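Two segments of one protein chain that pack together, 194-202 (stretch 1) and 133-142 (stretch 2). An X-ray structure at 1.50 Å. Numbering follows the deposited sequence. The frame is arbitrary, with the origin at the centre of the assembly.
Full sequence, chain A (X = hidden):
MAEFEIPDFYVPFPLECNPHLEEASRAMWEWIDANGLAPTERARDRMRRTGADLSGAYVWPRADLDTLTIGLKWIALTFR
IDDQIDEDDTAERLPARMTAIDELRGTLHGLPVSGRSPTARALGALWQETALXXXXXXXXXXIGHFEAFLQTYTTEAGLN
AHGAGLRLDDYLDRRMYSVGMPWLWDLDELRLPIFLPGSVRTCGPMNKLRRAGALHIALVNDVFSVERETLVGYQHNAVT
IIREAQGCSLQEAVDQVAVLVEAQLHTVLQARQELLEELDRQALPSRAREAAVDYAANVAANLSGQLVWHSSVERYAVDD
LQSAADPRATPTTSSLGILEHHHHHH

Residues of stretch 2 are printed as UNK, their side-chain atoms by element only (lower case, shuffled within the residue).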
# COMPACT_ATOMS: atom_id res chain seq x y z
N ILE A 194 -6.90 -17.31 10.12
CA ILE A 194 -5.70 -17.31 10.90
C ILE A 194 -4.70 -16.44 10.17
O ILE A 194 -4.82 -16.21 8.95
CB ILE A 194 -5.12 -18.72 11.08
CG1 ILE A 194 -4.80 -19.32 9.71
CG2 ILE A 194 -6.05 -19.53 12.02
CD1 ILE A 194 -4.17 -20.67 9.85
N PHE A 195 -3.71 -15.97 10.91
CA PHE A 195 -2.59 -15.27 10.29
C PHE A 195 -1.79 -16.22 9.39
O PHE A 195 -1.69 -17.44 9.66
CB PHE A 195 -1.69 -14.60 11.36
CG PHE A 195 -2.30 -13.41 11.99
CD1 PHE A 195 -1.93 -12.16 11.61
CD2 PHE A 195 -3.32 -13.54 12.95
CE1 PHE A 195 -2.54 -11.05 12.13
CE2 PHE A 195 -3.90 -12.43 13.49
CZ PHE A 195 -3.54 -11.18 13.07
N LEU A 196 -1.15 -15.68 8.35
CA LEU A 196 -0.27 -16.47 7.51
C LEU A 196 0.90 -17.01 8.35
O LEU A 196 1.49 -16.31 9.15
CB LEU A 196 0.29 -15.66 6.36
CG LEU A 196 -0.67 -14.97 5.36
CD1 LEU A 196 0.10 -14.14 4.37
CD2 LEU A 196 -1.55 -16.00 4.68
N PRO A 197 1.26 -18.26 8.12
CA PRO A 197 2.52 -18.69 8.73
C PRO A 197 3.68 -17.86 8.15
O PRO A 197 3.67 -17.52 6.96
CB PRO A 197 2.65 -20.13 8.26
CG PRO A 197 1.26 -20.58 7.91
CD PRO A 197 0.56 -19.33 7.41
N GLY A 198 4.69 -17.58 8.97
CA GLY A 198 5.88 -16.86 8.47
C GLY A 198 6.52 -17.45 7.22
O GLY A 198 6.99 -16.70 6.36
N SER A 199 6.51 -18.78 7.11
CA SER A 199 7.02 -19.49 5.96
C SER A 199 6.20 -19.31 4.67
O SER A 199 6.67 -19.68 3.60
CB SER A 199 7.10 -20.99 6.28
OG SER A 199 5.82 -21.57 6.41
N VAL A 200 4.98 -18.81 4.80
CA VAL A 200 4.13 -18.47 3.65
C VAL A 200 4.22 -16.95 3.37
O VAL A 200 4.34 -16.56 2.20
CB VAL A 200 2.65 -18.85 3.91
CG1 VAL A 200 1.75 -18.37 2.78
CG2 VAL A 200 2.56 -20.36 4.06
N ARG A 201 4.18 -16.13 4.41
CA ARG A 201 4.20 -14.66 4.26
C ARG A 201 5.41 -14.18 3.46
O ARG A 201 5.31 -13.25 2.67
CB ARG A 201 4.20 -13.96 5.61
CG ARG A 201 3.96 -12.46 5.51
CD ARG A 201 3.94 -11.77 6.86
NE ARG A 201 2.84 -12.20 7.72
CZ ARG A 201 2.95 -12.95 8.82
NH1 ARG A 201 4.12 -13.43 9.26
NH2 ARG A 201 1.86 -13.25 9.49
N THR A 202 6.54 -14.87 3.63
CA THR A 202 7.81 -14.45 3.06
C THR A 202 8.38 -15.52 2.12
O THR A 202 9.59 -15.50 1.78
CB THR A 202 8.84 -14.15 4.18
OG1 THR A 202 9.14 -15.34 4.90
CG2 THR A 202 8.34 -13.10 5.16
N UNK A 133 -2.36 -8.37 21.06
CA UNK A 133 -2.91 -9.64 20.70
C UNK A 133 -2.66 -10.19 19.32
O UNK A 133 -3.27 -11.22 18.94
N UNK A 134 -1.78 -9.54 18.56
CA UNK A 134 -1.38 -9.95 17.23
C UNK A 134 0.02 -10.59 17.31
O UNK A 134 0.87 -10.17 18.04
n UNK A 134 -5.12 -7.96 15.90
c UNK A 134 -1.36 -8.76 16.26
c UNK A 134 -2.68 -8.51 15.49
n UNK A 134 -7.10 -6.89 15.50
n UNK A 134 -5.40 -5.77 16.52
c UNK A 134 -5.86 -6.87 15.95
c UNK A 134 -3.76 -8.08 16.44
N UNK A 135 0.25 -11.65 16.52
CA UNK A 135 1.49 -12.40 16.66
C UNK A 135 2.73 -11.58 16.30
O UNK A 135 2.74 -10.75 15.37
c UNK A 135 -0.64 -12.19 15.48
c UNK A 135 1.28 -13.59 15.71
c UNK A 135 0.22 -13.17 14.75
N UNK A 136 3.81 -11.84 17.03
CA UNK A 136 5.06 -11.08 16.87
C UNK A 136 5.59 -11.10 15.39
O UNK A 136 6.12 -10.11 14.92
c UNK A 136 6.11 -11.63 17.83
N UNK A 137 5.51 -12.24 14.69
CA UNK A 137 6.06 -12.31 13.34
C UNK A 137 5.29 -11.35 12.44
O UNK A 137 5.88 -10.65 11.58
c UNK A 137 6.63 -13.89 11.42
o UNK A 137 6.86 -14.63 13.66
c UNK A 137 6.04 -13.76 12.79
N UNK A 138 3.98 -11.31 12.62
CA UNK A 138 3.15 -10.34 11.86
C UNK A 138 3.51 -8.90 12.20
O UNK A 138 3.68 -8.07 11.36
c UNK A 138 0.81 -9.62 11.33
c UNK A 138 0.44 -7.63 12.95
c UNK A 138 0.39 -9.80 10.05
n UNK A 138 -0.29 -8.68 9.63
c UNK A 138 -0.78 -5.80 11.86
c UNK A 138 -0.36 -7.80 10.67
c UNK A 138 -0.10 -6.35 13.00
c UNK A 138 1.67 -10.59 12.10
c UNK A 138 -0.92 -6.54 10.73
c UNK A 138 0.32 -8.38 11.77
N UNK A 139 3.66 -8.60 13.49
CA UNK A 139 3.98 -7.26 13.94
C UNK A 139 5.29 -6.80 13.32
O UNK A 139 5.41 -5.68 12.84
s UNK A 139 2.46 -7.39 16.32
c UNK A 139 4.03 -7.14 15.47
N UNK A 140 6.28 -7.69 13.32
CA UNK A 140 7.58 -7.34 12.76
C UNK A 140 7.46 -7.07 11.23
O UNK A 140 8.13 -6.17 10.69
o UNK A 140 8.86 -7.61 15.20
o UNK A 140 9.71 -9.57 14.72
c UNK A 140 8.57 -8.47 12.99
c UNK A 140 9.05 -8.55 14.41
N UNK A 141 6.63 -7.85 10.53
CA UNK A 141 6.44 -7.69 9.07
C UNK A 141 5.77 -6.35 8.81
O UNK A 141 6.23 -5.57 7.97
c UNK A 141 5.61 -8.80 8.52
N UNK A 142 4.73 -6.04 9.58
CA UNK A 142 4.00 -4.77 9.42
C UNK A 142 4.94 -3.58 9.70
O UNK A 142 4.99 -2.65 8.88
c UNK A 142 0.71 -0.94 9.94
c UNK A 142 2.77 -4.69 10.36
c UNK A 142 1.02 -3.24 9.32
c UNK A 142 2.40 -2.29 11.01
c UNK A 142 1.77 -1.04 10.83
c UNK A 142 2.05 -3.39 10.25
c UNK A 142 0.37 -2.06 9.17

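Position 133 has no side-chain atoms. Its phi is 73°, a positive value that by itself favours glycine. It makes no contact with stretch 1. It is Gly 133.

Position 134 carries three carbons in a row, then a nitrogen, then a carbon bearing two more nitrogens. That is a guanidinium on a long chain. Its CB points sideways to stretch 1, and one of the chain carbons lies 3.7 Å from Phe 195 CZ. The residue is Arg 134, and the touching atom is CG. The approach to the ring is oblique.

Position 135 has three carbons that close a ring onto the backbone nitrogen. The ring lies over one face of the Phe 195 ring. Only proline closes such a ring. Pro 135 occupies the N-cap position, right before the helix. Pro 135 CD is 3.7 Å from the centroid of the Phe 195 ring and 6° off its normal, a CH-pi contact. Pro 135 CG is also 3.7 Å from Phe 195 CG.

Position 136 has one side-chain carbon, out of reach of stretch 1. It is Ala 136, the first residue of the helix.

Position 137 has a carbon carrying one oxygen and one carbon. It points toward stretch 1, and the branch carbon lies near the edge of the Arg 201 guanidinium and near Gly 198. The branch at CB, with one oxygen, marks threonine. Thr 137 has chi1 in the m well. Its CG2 lies 3.3 Å from Arg 201 NH1 and 4.3 Å from Gly 198 CA. An ideal CB on Gly 198 would be 3.5 Å from Thr 137 CG2, which is tight.

Position 138 has one carbon followed by fused five- and six-membered rings, with eight carbons and one nitrogen. The rings meet the edge of Phe 195, and CB lies over one face of the Arg 201 guanidinium. This is the indole of Trp 138. The edge of Phe 195 points toward the indole face. The Phe 195 ring and the five-membered ring have centroids 5.0 Å apart and planes at 68°. Trp 138 CB is 3.7 Å from Arg 201 NH2.

Position 139 has one carbon and one sulfur, and does not reach stretch 1. It is Cys 139.

Position 140 has two carbons, the second carrying two oxygens. It is exposed and also stays clear of stretch 1. It is Asp 140.

Position 141 has a single carbon, pointing toward stretch 1. This CB is 3.8 Å from Arg 201 CD. It is Ala 141.

Position 142 has one carbon and a six-carbon ring. The ring leads away from stretch 1 and makes no contact. It is Phe 142.

The contact works by packing, with no hydrogen bond across the stretches. Phe 195 has Pro 135 over one face and presents an edge to Trp 138. Arg 201 reaches toward the helix and touches Thr 137, Trp 138 and Ala 141. These three residues follow the helical spacing of one and three, so they share one side of the helix. Arg 201 NE and NH2 are hydrogen-bonded elsewhere in the structure. The two stretches together bury 340 Å².

Stretch 2 133-142: GRPATWCDAF
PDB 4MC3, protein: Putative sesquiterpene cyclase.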